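Local coordinates for protein oxidoreductase, FMN-binding (Shewanella oneidensis, PDB 2GOU) that binds flavin mononucleotide and, as an old yellow enzyme homologue, probably reduces activated carbon-carbon double bonds with NADH or NADPH as the hydride source, at residues Q3-P8 and E305-A310; I20-M25 and A42-Q47; E57-S62 and W70-Y75; A182-L187 and P236-N241. All coordinates share one frame; numbering follows the deposited sequence.

Interaction 1. Residues Q3-P8 and E305-A310; sequences QSLFQP and EKAEQA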
# COMPACT_ATOMS: atom_id res chain seq x y z
N GLN A 3 -5.07 -20.61 15.17
CA GLN A 3 -5.49 -20.12 16.47
C GLN A 3 -4.97 -18.71 16.74
O GLN A 3 -5.72 -17.83 17.12
CB GLN A 3 -5.03 -21.07 17.58
CG GLN A 3 -5.66 -20.73 18.93
CD GLN A 3 -5.43 -21.81 19.96
OE1 GLN A 3 -5.63 -22.99 19.69
NE2 GLN A 3 -5.01 -21.41 21.15
N SER A 4 -3.68 -18.48 16.52
CA SER A 4 -3.13 -17.15 16.73
C SER A 4 -3.67 -16.15 15.72
O SER A 4 -3.88 -14.98 16.05
CB SER A 4 -1.61 -17.18 16.66
OG SER A 4 -1.09 -17.90 17.76
N LEU A 5 -3.91 -16.61 14.50
CA LEU A 5 -4.43 -15.75 13.46
C LEU A 5 -5.77 -15.15 13.86
O LEU A 5 -6.14 -14.05 13.41
CB LEU A 5 -4.57 -16.54 12.16
CG LEU A 5 -4.87 -15.73 10.90
CD1 LEU A 5 -3.72 -14.79 10.58
CD2 LEU A 5 -5.13 -16.69 9.74
N PHE A 6 -6.51 -15.88 14.69
CA PHE A 6 -7.82 -15.41 15.12
C PHE A 6 -7.88 -14.81 16.51
O PHE A 6 -8.93 -14.75 17.15
CB PHE A 6 -8.84 -16.52 14.91
CG PHE A 6 -9.23 -16.65 13.47
CD1 PHE A 6 -10.08 -15.72 12.90
CD2 PHE A 6 -8.65 -17.62 12.66
CE1 PHE A 6 -10.34 -15.73 11.54
CE2 PHE A 6 -8.90 -17.64 11.28
CZ PHE A 6 -9.75 -16.70 10.73
N GLN A 7 -6.72 -14.34 16.96
CA GLN A 7 -6.60 -13.63 18.22
C GLN A 7 -6.69 -12.14 17.86
O GLN A 7 -6.21 -11.72 16.81
CB GLN A 7 -5.23 -13.89 18.85
CG GLN A 7 -5.09 -15.27 19.46
CD GLN A 7 -5.93 -15.41 20.71
OE1 GLN A 7 -6.81 -16.27 20.80
NE2 GLN A 7 -5.66 -14.57 21.70
N PRO A 8 -7.32 -11.33 18.72
CA PRO A 8 -7.43 -9.90 18.43
C PRO A 8 -6.06 -9.25 18.63
O PRO A 8 -5.11 -9.90 19.07
CB PRO A 8 -8.45 -9.42 19.46
CG PRO A 8 -8.20 -10.34 20.62
CD PRO A 8 -8.08 -11.69 19.93
N GLU A 305 -1.70 -21.85 6.94
CA GLU A 305 -0.60 -22.47 7.66
C GLU A 305 0.62 -21.57 7.79
O GLU A 305 1.18 -21.42 8.87
CB GLU A 305 -0.20 -23.78 6.97
CG GLU A 305 1.06 -24.42 7.53
CD GLU A 305 1.32 -25.81 6.95
OE1 GLU A 305 1.12 -25.99 5.73
OE2 GLU A 305 1.73 -26.70 7.72
N LYS A 306 1.02 -20.95 6.69
CA LYS A 306 2.18 -20.07 6.71
C LYS A 306 1.94 -18.82 7.55
O LYS A 306 2.84 -18.32 8.22
CB LYS A 306 2.57 -19.68 5.28
CG LYS A 306 3.09 -20.85 4.46
CD LYS A 306 3.46 -20.44 3.03
CE LYS A 306 3.91 -21.66 2.23
NZ LYS A 306 4.27 -21.31 0.83
N ALA A 307 0.71 -18.31 7.52
CA ALA A 307 0.37 -17.12 8.30
C ALA A 307 0.46 -17.45 9.78
O ALA A 307 1.07 -16.71 10.56
CB ALA A 307 -1.04 -16.66 7.95
N GLU A 308 -0.16 -18.55 10.18
CA GLU A 308 -0.15 -18.98 11.57
C GLU A 308 1.30 -19.22 12.03
O GLU A 308 1.68 -18.80 13.12
CB GLU A 308 -0.98 -20.25 11.72
CG GLU A 308 -1.07 -20.81 13.14
CD GLU A 308 -1.86 -19.92 14.09
OE1 GLU A 308 -2.47 -18.92 13.63
OE2 GLU A 308 -1.89 -20.23 15.30
N GLN A 309 2.10 -19.86 11.19
CA GLN A 309 3.49 -20.14 11.53
C GLN A 309 4.30 -18.86 11.72
O GLN A 309 5.11 -18.76 12.65
CB GLN A 309 4.13 -21.00 10.44
CG GLN A 309 5.47 -21.60 10.82
CD GLN A 309 5.36 -22.55 12.00
OE1 GLN A 309 4.38 -23.30 12.12
NE2 GLN A 309 6.37 -22.55 12.86
N ALA A 310 4.11 -17.89 10.84
CA ALA A 310 4.85 -16.64 10.94
C ALA A 310 4.54 -15.94 12.26
O ALA A 310 5.43 -15.36 12.89
CB ALA A 310 4.51 -15.72 9.77
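Glu308 reaches from helix 304-312 to the backbone of Ser4 and Leu5, and its carboxylate faces two consecutive amides in a fork. The side chain leaves the helix with CG anti to the backbone N (chi1 -180°) and then bends at chi2, which carries the carboxylate out to the N-terminal segment. One oxygen serves each amide: Ser4 N donates to Glu308 OE2 at 2.8 Å with a nearly straight N-H...O angle of 164°, and Leu5 N donates to Glu308 OE1 at 2.9 Å with a more bent 147°. Both oxygens use their syn lone pairs, so the two bonds run side by side and restrict rotation of the carboxylate. Gln3 N also lies near OE2, but its angle is too poor for a bond.

The amides can converge because residues 3-5 have helical backbone angles; the turn is closed by Phe6 N to Gln3 O at 3.2 Å and Gln7 N to Ser4 O at 3.1 Å. Beside the polar fork, Leu5 turns toward the helix and its CD1 lies 4.2 Å from Ala307 CB, a light apolar touch continued by Ile311 and Ile20. Asn312 ties the two parts further, bonding both Glu308 OE2 and Ser4 OG.

The contact thus fastens the start of the chain to the helix between barrel strands 295-299 and 318-320. With two main-chain N-H groups and the Asn312 amide directed at it, the buried carboxylate is probably ionised, its charge spread over neutral donors without a cationic partner among them.

Interaction 2. Residues I20-M25 and A42-Q47; sequences IVMPPM and AIYYAQ. With FMN (flavin mononucleotide), chain D.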
# COMPACT_ATOMS: atom_id res chain seq x y z
N ILE A 20 -5.79 -10.78 10.63
CA ILE A 20 -5.86 -10.79 9.18
C ILE A 20 -6.02 -9.41 8.59
O ILE A 20 -6.86 -8.62 9.02
CB ILE A 20 -7.04 -11.66 8.71
CG1 ILE A 20 -6.80 -13.10 9.18
CG2 ILE A 20 -7.19 -11.58 7.20
CD1 ILE A 20 -8.03 -13.98 9.10
N VAL A 21 -5.20 -9.12 7.59
CA VAL A 21 -5.23 -7.84 6.93
C VAL A 21 -5.62 -7.99 5.46
O VAL A 21 -5.20 -8.94 4.80
CB VAL A 21 -3.82 -7.17 6.97
CG1 VAL A 21 -3.83 -5.86 6.20
CG2 VAL A 21 -3.39 -6.95 8.41
N MET A 22 -6.46 -7.09 4.99
CA MET A 22 -6.77 -7.04 3.57
C MET A 22 -5.76 -5.98 3.13
O MET A 22 -5.90 -4.79 3.45
CB MET A 22 -8.19 -6.55 3.29
CG MET A 22 -8.44 -6.39 1.81
SD MET A 22 -10.09 -5.81 1.49
CE MET A 22 -10.01 -5.52 -0.28
N PRO A 23 -4.71 -6.39 2.43
CA PRO A 23 -3.67 -5.46 1.97
C PRO A 23 -4.18 -4.54 0.88
O PRO A 23 -5.19 -4.82 0.25
CB PRO A 23 -2.57 -6.40 1.50
CG PRO A 23 -3.35 -7.52 0.88
CD PRO A 23 -4.53 -7.73 1.82
N PRO A 24 -3.49 -3.43 0.66
CA PRO A 24 -3.88 -2.45 -0.36
C PRO A 24 -3.88 -3.07 -1.75
O PRO A 24 -2.88 -3.64 -2.18
CB PRO A 24 -2.82 -1.36 -0.22
CG PRO A 24 -1.61 -2.10 0.27
CD PRO A 24 -2.19 -3.07 1.27
N MET A 25 -5.00 -2.95 -2.46
CA MET A 25 -5.07 -3.50 -3.80
C MET A 25 -5.84 -2.63 -4.78
O MET A 25 -7.06 -2.49 -4.71
CB MET A 25 -5.69 -4.90 -3.79
CG MET A 25 -4.81 -5.93 -3.12
SD MET A 25 -5.53 -7.59 -3.12
CE MET A 25 -6.89 -7.37 -1.95
N ALA A 42 -17.44 0.96 -1.95
CA ALA A 42 -17.89 0.86 -0.57
C ALA A 42 -18.44 -0.54 -0.29
O ALA A 42 -18.17 -1.13 0.75
CB ALA A 42 -18.94 1.92 -0.28
N ILE A 43 -19.21 -1.08 -1.24
CA ILE A 43 -19.76 -2.42 -1.09
C ILE A 43 -18.62 -3.44 -1.05
O ILE A 43 -18.59 -4.32 -0.20
CB ILE A 43 -20.70 -2.75 -2.27
CG1 ILE A 43 -21.96 -1.89 -2.18
CG2 ILE A 43 -21.06 -4.23 -2.26
CD1 ILE A 43 -22.84 -1.98 -3.40
N TYR A 44 -17.68 -3.28 -1.98
CA TYR A 44 -16.50 -4.14 -2.08
C TYR A 44 -15.75 -4.24 -0.76
O TYR A 44 -15.45 -5.33 -0.28
CB TYR A 44 -15.60 -3.58 -3.18
CG TYR A 44 -14.19 -4.12 -3.22
CD1 TYR A 44 -13.93 -5.44 -3.59
CD2 TYR A 44 -13.11 -3.29 -2.94
CE1 TYR A 44 -12.63 -5.90 -3.70
CE2 TYR A 44 -11.80 -3.74 -3.04
CZ TYR A 44 -11.57 -5.06 -3.43
OH TYR A 44 -10.28 -5.51 -3.60
N TYR A 45 -15.43 -3.10 -0.15
CA TYR A 45 -14.71 -3.13 1.11
C TYR A 45 -15.57 -3.63 2.26
O TYR A 45 -15.11 -4.39 3.10
CB TYR A 45 -14.14 -1.74 1.42
CG TYR A 45 -12.94 -1.38 0.57
CD1 TYR A 45 -11.73 -2.05 0.74
CD2 TYR A 45 -13.01 -0.36 -0.38
CE1 TYR A 45 -10.61 -1.71 -0.01
CE2 TYR A 45 -11.90 -0.02 -1.14
CZ TYR A 45 -10.70 -0.69 -0.94
OH TYR A 45 -9.59 -0.34 -1.67
N ALA A 46 -16.84 -3.23 2.29
CA ALA A 46 -17.71 -3.68 3.37
C ALA A 46 -17.89 -5.20 3.35
O ALA A 46 -18.04 -5.83 4.40
CB ALA A 46 -19.07 -2.99 3.27
N GLN A 47 -17.86 -5.79 2.16
CA GLN A 47 -17.99 -7.24 2.00
C GLN A 47 -16.81 -7.97 2.63
O GLN A 47 -16.91 -9.15 2.95
CB GLN A 47 -18.04 -7.62 0.52
CG GLN A 47 -19.37 -7.36 -0.18
CD GLN A 47 -19.38 -7.78 -1.64
OE1 GLN A 47 -20.45 -7.91 -2.25
NE2 GLN A 47 -18.21 -7.98 -2.22
N1 FMN D . 0.23 -3.14 -3.07
C2 FMN D . 0.21 -1.83 -2.54
O2 FMN D . 0.97 -1.48 -1.71
N3 FMN D . -0.71 -0.90 -3.10
C4 FMN D . -1.60 -1.16 -4.09
O4 FMN D . -2.50 -0.23 -4.53
C4A FMN D . -1.50 -2.51 -4.74
N5 FMN D . -2.37 -2.86 -5.73
C5A FMN D . -2.50 -4.18 -6.03
C6 FMN D . -3.55 -4.59 -6.97
C7 FMN D . -3.83 -5.98 -7.23
C7M FMN D . -5.10 -6.29 -8.02
C8 FMN D . -3.13 -7.00 -6.50
C8M FMN D . -3.27 -8.54 -6.64
C9 FMN D . -1.97 -6.69 -5.75
C9A FMN D . -1.69 -5.23 -5.42
N10 FMN D . -0.78 -4.78 -4.40
C10 FMN D . -0.61 -3.47 -4.04
C1' FMN D . 0.07 -5.81 -3.71
C2' FMN D . -0.72 -6.47 -2.56
O2' FMN D . -1.02 -5.56 -1.50
C3' FMN D . 0.01 -7.66 -1.94
O3' FMN D . 1.21 -7.22 -1.29
C4' FMN D . 0.40 -8.71 -2.97
O4' FMN D . -0.73 -9.07 -3.83
C5' FMN D . 1.00 -9.95 -2.35
O5' FMN D . 0.03 -10.65 -1.51
P FMN D . -0.80 -11.89 -2.03
O1P FMN D . -1.78 -11.44 -3.06
O2P FMN D . 0.22 -12.89 -2.56
O3P FMN D . -1.51 -12.41 -0.78
O HOH W 1 -8.66 -3.57 -2.87
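Met22 of strand 20-22 meets Tyr44 and Tyr45 of helix 39-46, joining the strand and helix of the first beta-alpha-beta unit of the flavin-binding (beta/alpha)8 barrel.

Apolar and sulfur contacts come first. Met22 is fully extended, with CG anti to the backbone N (chi1 175°), which carries its methyl to the hydroxyl end of Tyr44 and to CE1 of Tyr45, obliquely to both rings. Met22 CE lies 3.3 Å from Tyr44 OH, 3.5 Å from Tyr44 CZ and 3.9 Å from Tyr45 CE1. The sulfur makes a Met-aromatic contact: SD is 5.3 Å from the centroid of the Tyr45 ring and 73° off its normal, an oblique approach, with the two side chains crossing at about a right angle. Tyr44 itself sets CD2 over the centre of one Tyr45 face, so the rings and the thioether form one packed group.

Polar links use water and neighbours. A water at the edge of the Tyr44 ring, in its plane, donates to Met25 O at 2.7 Å and is hydrogen-bonded to Tyr44 OH at 2.6 Å. Arg27 also bonds the Tyr44 hydroxyl, and Glu57 bonds that of Tyr45.

The third group is flavin contact. Residues 23-25 line the cofactor: Met25 runs its CB and CG along the isoalloxazine rings, and Met25 CA is 3.4 Å from FMN N5. On the ribityl chain, FMN O2' donates a hydrogen bond to Pro24 O at 2.8 Å.

Interaction 3. Residues E57-S62 and W70-Y75; sequences EGTQIS and WTPGIY. With FMN (flavin mononucleotide), chain D.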
# COMPACT_ATOMS: atom_id res chain seq x y z
N GLU A 57 -6.80 0.49 -1.32
CA GLU A 57 -5.98 0.49 -2.52
C GLU A 57 -5.23 1.83 -2.48
O GLU A 57 -5.69 2.80 -1.86
CB GLU A 57 -6.90 0.48 -3.74
CG GLU A 57 -7.90 1.64 -3.73
CD GLU A 57 -9.17 1.33 -4.48
OE1 GLU A 57 -9.25 1.63 -5.69
OE2 GLU A 57 -10.10 0.76 -3.87
N GLY A 58 -4.10 1.88 -3.17
CA GLY A 58 -3.36 3.13 -3.23
C GLY A 58 -4.25 4.26 -3.70
O GLY A 58 -5.05 4.11 -4.64
N THR A 59 -4.17 5.40 -3.03
CA THR A 59 -4.97 6.55 -3.41
C THR A 59 -4.01 7.73 -3.57
O THR A 59 -3.31 8.13 -2.63
CB THR A 59 -6.13 6.77 -2.37
OG1 THR A 59 -6.95 7.86 -2.80
CG2 THR A 59 -5.61 7.03 -0.97
N GLN A 60 -3.94 8.27 -4.78
CA GLN A 60 -2.99 9.34 -5.08
C GLN A 60 -3.22 10.63 -4.33
O GLN A 60 -4.34 11.10 -4.17
CB GLN A 60 -2.94 9.61 -6.59
CG GLN A 60 -4.24 10.10 -7.20
CD GLN A 60 -5.08 8.98 -7.77
OE1 GLN A 60 -4.89 7.81 -7.44
NE2 GLN A 60 -6.03 9.34 -8.63
N ILE A 61 -2.12 11.21 -3.87
CA ILE A 61 -2.15 12.43 -3.08
C ILE A 61 -2.24 13.72 -3.89
O ILE A 61 -2.40 14.79 -3.32
CB ILE A 61 -0.91 12.51 -2.15
CG1 ILE A 61 0.37 12.63 -2.99
CG2 ILE A 61 -0.85 11.26 -1.28
CD1 ILE A 61 1.63 12.79 -2.15
N SER A 62 -2.13 13.59 -5.21
CA SER A 62 -2.17 14.76 -6.09
C SER A 62 -2.35 14.29 -7.52
O SER A 62 -2.24 13.10 -7.81
CB SER A 62 -0.85 15.53 -5.99
OG SER A 62 0.18 14.84 -6.67
N TRP A 70 -7.93 5.32 -13.59
CA TRP A 70 -9.07 5.14 -12.71
C TRP A 70 -8.83 4.79 -11.25
O TRP A 70 -9.70 4.20 -10.61
CB TRP A 70 -10.02 4.11 -13.33
CG TRP A 70 -10.14 4.24 -14.82
CD1 TRP A 70 -10.50 5.37 -15.53
CD2 TRP A 70 -9.89 3.23 -15.81
NE1 TRP A 70 -10.48 5.10 -16.88
CE2 TRP A 70 -10.11 3.80 -17.07
CE3 TRP A 70 -9.50 1.88 -15.71
CZ2 TRP A 70 -9.95 3.07 -18.26
CZ3 TRP A 70 -9.34 1.16 -16.89
CH2 TRP A 70 -9.57 1.76 -18.15
N THR A 71 -7.67 5.15 -10.71
CA THR A 71 -7.44 4.91 -9.30
C THR A 71 -8.02 6.12 -8.56
O THR A 71 -8.01 7.25 -9.06
CB THR A 71 -5.93 4.74 -8.98
OG1 THR A 71 -5.20 5.91 -9.35
CG2 THR A 71 -5.37 3.55 -9.74
N PRO A 72 -8.58 5.90 -7.37
CA PRO A 72 -9.17 7.00 -6.60
C PRO A 72 -8.18 7.95 -5.98
O PRO A 72 -7.15 7.52 -5.45
CB PRO A 72 -9.98 6.26 -5.54
CG PRO A 72 -9.10 5.07 -5.25
CD PRO A 72 -8.68 4.62 -6.65
N GLY A 73 -8.49 9.24 -6.03
CA GLY A 73 -7.62 10.23 -5.42
C GLY A 73 -8.11 10.56 -4.02
O GLY A 73 -9.19 10.11 -3.59
N ILE A 74 -7.32 11.32 -3.28
CA ILE A 74 -7.71 11.71 -1.93
C ILE A 74 -7.31 13.18 -1.70
O ILE A 74 -6.98 13.58 -0.58
CB ILE A 74 -7.07 10.74 -0.89
CG1 ILE A 74 -7.71 10.94 0.49
CG2 ILE A 74 -5.55 10.89 -0.85
CD1 ILE A 74 -7.59 9.70 1.38
N TYR A 75 -7.39 13.98 -2.76
CA TYR A 75 -7.03 15.39 -2.66
C TYR A 75 -8.14 16.40 -2.95
O TYR A 75 -8.01 17.57 -2.59
CB TYR A 75 -5.79 15.68 -3.52
CG TYR A 75 -5.95 15.33 -4.98
CD1 TYR A 75 -6.47 16.25 -5.89
CD2 TYR A 75 -5.58 14.08 -5.46
CE1 TYR A 75 -6.62 15.93 -7.23
CE2 TYR A 75 -5.72 13.75 -6.80
CZ TYR A 75 -6.24 14.68 -7.68
OH TYR A 75 -6.41 14.35 -9.00
N1 FMN D . 0.23 -3.14 -3.07
C2 FMN D . 0.21 -1.83 -2.54
O2 FMN D . 0.97 -1.48 -1.71
N3 FMN D . -0.71 -0.90 -3.10
C4 FMN D . -1.60 -1.16 -4.09
O4 FMN D . -2.50 -0.23 -4.53
C4A FMN D . -1.50 -2.51 -4.74
N5 FMN D . -2.37 -2.86 -5.73
C5A FMN D . -2.50 -4.18 -6.03
C6 FMN D . -3.55 -4.59 -6.97
C7 FMN D . -3.83 -5.98 -7.23
C7M FMN D . -5.10 -6.29 -8.02
C8 FMN D . -3.13 -7.00 -6.50
C8M FMN D . -3.27 -8.54 -6.64
C9 FMN D . -1.97 -6.69 -5.75
C9A FMN D . -1.69 -5.23 -5.42
N10 FMN D . -0.78 -4.78 -4.40
C10 FMN D . -0.61 -3.47 -4.04
C1' FMN D . 0.07 -5.81 -3.71
C2' FMN D . -0.72 -6.47 -2.56
O2' FMN D . -1.02 -5.56 -1.50
C3' FMN D . 0.01 -7.66 -1.94
O3' FMN D . 1.21 -7.22 -1.29
C4' FMN D . 0.40 -8.71 -2.97
O4' FMN D . -0.73 -9.07 -3.83
C5' FMN D . 1.00 -9.95 -2.35
O5' FMN D . 0.03 -10.65 -1.51
P FMN D . -0.80 -11.89 -2.03
O1P FMN D . -1.78 -11.44 -3.06
O2P FMN D . 0.22 -12.89 -2.56
O3P FMN D . -1.51 -12.41 -0.78
O HOH W 2 -6.14 11.86 -10.07
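Where barrel strand 53-60 leaves the flavin, Thr59 and Gln60 bind the loop 70-75 that leads back into helix 77-93. Gln60 is bent at chi2, which turns its amide across Thr71, so that both ends are used: OE1 accepts from Thr71 OG1 at 2.7 Å, while NE2 donates to Thr71 O at 2.9 Å. The second bond lies near the amide plane of Gln60 but 53° out of the carbonyl plane of Thr71. Replacing Gln60 by a leucine would probably leave the hydroxyl and carbonyl of Thr71 without these mates and let the loop shift. Thr59 OG1 donates to Pro72 O at 2.7 Å, and Ile74 N donates to Gln60 O at 3.1 Å. Ser62 CA makes a CH-pi contact over one face of the Tyr75 ring, 3.9 Å from its centroid. The Pro72 ring lies against the carboxylate end of Glu57, with Glu57 OE1 3.2 Å from Pro72 CD, while Glu57 OE2 bonds the Tyr45 hydroxyl. A water joins Gln60 NE2 to Tyr75 OH.

Nearer the cofactor, Gly58 N donates to FMN O4 at 3.0 Å, and a side chain there would crowd that oxygen. Trp83 of helix 77-93 covers Glu57, Pro72 and Ile74, helix 153-172 packs on Ile61, and strand 96-102 pairs with Thr59 and Ile61.

Interaction 4. Residues A182-L187 and P236-N241; sequences AANGYL and PLTTLN. With FMN (flavin mononucleotide), chain D.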
# COMPACT_ATOMS: atom_id res chain seq x y z
N ALA A 182 5.57 3.24 0.74
CA ALA A 182 6.98 3.51 0.49
C ALA A 182 7.60 2.25 -0.09
O ALA A 182 8.81 2.04 -0.02
CB ALA A 182 7.68 3.90 1.79
N ALA A 183 6.75 1.44 -0.72
CA ALA A 183 7.17 0.16 -1.27
C ALA A 183 6.94 0.05 -2.77
O ALA A 183 6.67 1.04 -3.46
CB ALA A 183 6.42 -0.96 -0.54
N ASN A 184 7.07 -1.19 -3.25
CA ASN A 184 6.86 -1.59 -4.63
C ASN A 184 7.32 -0.66 -5.74
O ASN A 184 6.64 -0.47 -6.75
CB ASN A 184 5.40 -2.01 -4.80
CG ASN A 184 5.01 -3.09 -3.81
OD1 ASN A 184 5.88 -3.73 -3.23
ND2 ASN A 184 3.71 -3.30 -3.62
N GLY A 185 8.50 -0.09 -5.52
CA GLY A 185 9.13 0.77 -6.51
C GLY A 185 8.55 2.13 -6.77
O GLY A 185 8.91 2.76 -7.76
N TYR A 186 7.68 2.61 -5.88
CA TYR A 186 7.09 3.92 -6.10
C TYR A 186 7.98 5.07 -5.62
O TYR A 186 9.15 4.84 -5.31
CB TYR A 186 5.67 3.93 -5.55
CG TYR A 186 4.82 2.96 -6.35
CD1 TYR A 186 4.28 1.81 -5.77
CD2 TYR A 186 4.61 3.15 -7.72
CE1 TYR A 186 3.57 0.88 -6.52
CE2 TYR A 186 3.90 2.22 -8.49
CZ TYR A 186 3.38 1.09 -7.87
OH TYR A 186 2.68 0.16 -8.62
N LEU A 187 7.47 6.29 -5.57
CA LEU A 187 8.33 7.43 -5.27
C LEU A 187 9.32 7.33 -4.12
O LEU A 187 10.53 7.50 -4.32
CB LEU A 187 7.51 8.72 -5.12
CG LEU A 187 8.42 9.96 -5.00
CD1 LEU A 187 9.23 10.15 -6.27
CD2 LEU A 187 7.57 11.19 -4.72
N PRO A 236 11.61 -4.52 0.92
CA PRO A 236 13.07 -4.69 0.92
C PRO A 236 13.71 -5.47 -0.20
O PRO A 236 14.76 -5.07 -0.70
CB PRO A 236 13.34 -5.37 2.26
CG PRO A 236 12.16 -4.97 3.12
CD PRO A 236 11.01 -5.04 2.16
N LEU A 237 13.08 -6.57 -0.61
CA LEU A 237 13.68 -7.46 -1.59
C LEU A 237 13.03 -7.60 -2.95
O LEU A 237 13.68 -8.07 -3.89
CB LEU A 237 13.86 -8.84 -0.96
CG LEU A 237 14.60 -8.83 0.37
CD1 LEU A 237 14.62 -10.23 0.97
CD2 LEU A 237 16.01 -8.32 0.17
N THR A 238 11.76 -7.25 -3.09
CA THR A 238 11.16 -7.35 -4.41
C THR A 238 11.74 -6.22 -5.26
O THR A 238 12.19 -5.20 -4.72
CB THR A 238 9.63 -7.23 -4.36
OG1 THR A 238 9.27 -6.04 -3.65
CG2 THR A 238 9.04 -8.44 -3.66
N THR A 239 11.74 -6.40 -6.57
CA THR A 239 12.33 -5.43 -7.48
C THR A 239 11.53 -5.29 -8.76
O THR A 239 11.97 -4.64 -9.71
CB THR A 239 13.75 -5.87 -7.87
OG1 THR A 239 13.67 -7.15 -8.52
CG2 THR A 239 14.64 -6.01 -6.64
N LEU A 240 10.35 -5.90 -8.79
CA LEU A 240 9.50 -5.91 -9.97
C LEU A 240 9.29 -4.56 -10.65
O LEU A 240 9.38 -4.47 -11.87
CB LEU A 240 8.15 -6.52 -9.62
CG LEU A 240 7.22 -6.76 -10.81
CD1 LEU A 240 7.82 -7.76 -11.77
CD2 LEU A 240 5.89 -7.27 -10.27
N ASN A 241 8.99 -3.53 -9.86
CA ASN A 241 8.76 -2.22 -10.44
C ASN A 241 10.00 -1.39 -10.70
O ASN A 241 9.93 -0.19 -10.93
CB ASN A 241 7.73 -1.43 -9.62
CG ASN A 241 6.31 -1.86 -9.91
OD1 ASN A 241 6.03 -2.39 -10.99
ND2 ASN A 241 5.40 -1.64 -8.97
N1 FMN D . 0.23 -3.14 -3.07
C2 FMN D . 0.21 -1.83 -2.54
O2 FMN D . 0.97 -1.48 -1.71
N3 FMN D . -0.71 -0.90 -3.10
C4 FMN D . -1.60 -1.16 -4.09
O4 FMN D . -2.50 -0.23 -4.53
C4A FMN D . -1.50 -2.51 -4.74
N5 FMN D . -2.37 -2.86 -5.73
C5A FMN D . -2.50 -4.18 -6.03
C6 FMN D . -3.55 -4.59 -6.97
C7 FMN D . -3.83 -5.98 -7.23
C7M FMN D . -5.10 -6.29 -8.02
C8 FMN D . -3.13 -7.00 -6.50
C8M FMN D . -3.27 -8.54 -6.64
C9 FMN D . -1.97 -6.69 -5.75
C9A FMN D . -1.69 -5.23 -5.42
N10 FMN D . -0.78 -4.78 -4.40
C10 FMN D . -0.61 -3.47 -4.04
C1' FMN D . 0.07 -5.81 -3.71
C2' FMN D . -0.72 -6.47 -2.56
O2' FMN D . -1.02 -5.56 -1.50
C3' FMN D . 0.01 -7.66 -1.94
O3' FMN D . 1.21 -7.22 -1.29
C4' FMN D . 0.40 -8.71 -2.97
O4' FMN D . -0.73 -9.07 -3.83
C5' FMN D . 1.00 -9.95 -2.35
O5' FMN D . 0.03 -10.65 -1.51
P FMN D . -0.80 -11.89 -2.03
O1P FMN D . -1.78 -11.44 -3.06
O2P FMN D . 0.22 -12.89 -2.56
O3P FMN D . -1.51 -12.41 -0.78
O HOH W 3 6.81 -6.26 -2.78
O HOH W 4 10.59 2.17 -9.95
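Asn241 sets its CG beside the backbone N (chi1 -79°) and turns its amide only slightly (chi2 -25°), which aims ND2 at Asn184 O. The resulting hydrogen bond measures 2.8 Å from Asn241 ND2 to Asn184 O; it is nearly straight at 163°, and the acceptor lies in the Asn241 amide plane. The same carbonyl oxygen sits over one face of the Tyr186 ring, offset toward the rim, so the oxygen is flanked by an N-H and an aromatic face.

Such a placement depends on the type I' turn from Ala183 to Tyr186, closed by Tyr186 N to Ala183 O at 3.1 Å. Glycine suits the turn: Gly185 has positive phi, and a CB there would clash with Asn241 CB. An alanine at Asn241 would remove the amide and is likely to leave Asn184 O without this donor and the two loops less firmly joined.

Two waters extend the contact. One donates to Asn184 OD1 at 2.7 Å and accepts from Thr238 OG1 at 2.6 Å; the other donates to Gly185 O and Asn241 O. Asn184 meanwhile turns ND2 to the flavin, 3.5 Å from FMN N1.

The loops follow barrel strands 177-181 and 230-234, which are adjacent in the sheet. Asn184 also rests on Arg233 and on Ala270 of strand 266-270, while the 236-241 loop leads on to helix 248-261.

Interactions 2, 3 and 4 all touch FMN and lie closer to the chain's centre than interaction 1, which is itself largely buried but has its centre about 22 Å from the centre of the chain, where the N-terminal segment meets a barrel helix. Interaction 1 relies on a carboxylate gripping backbone amides, interaction 2 on a thioether among aromatic rings, interaction 3 on a dense network of side-chain and backbone bonds, and interaction 4 on one direct amide bond plus waters. Strands 20-22 and 53-60 are neighbours, and a probable Tyr45 OH to Glu57 OE2 hydrogen bond of 2.5 Å couples interactions 2 and 3. Ile20 packs on Leu5 and Phe6, joining interaction 2 to interaction 1.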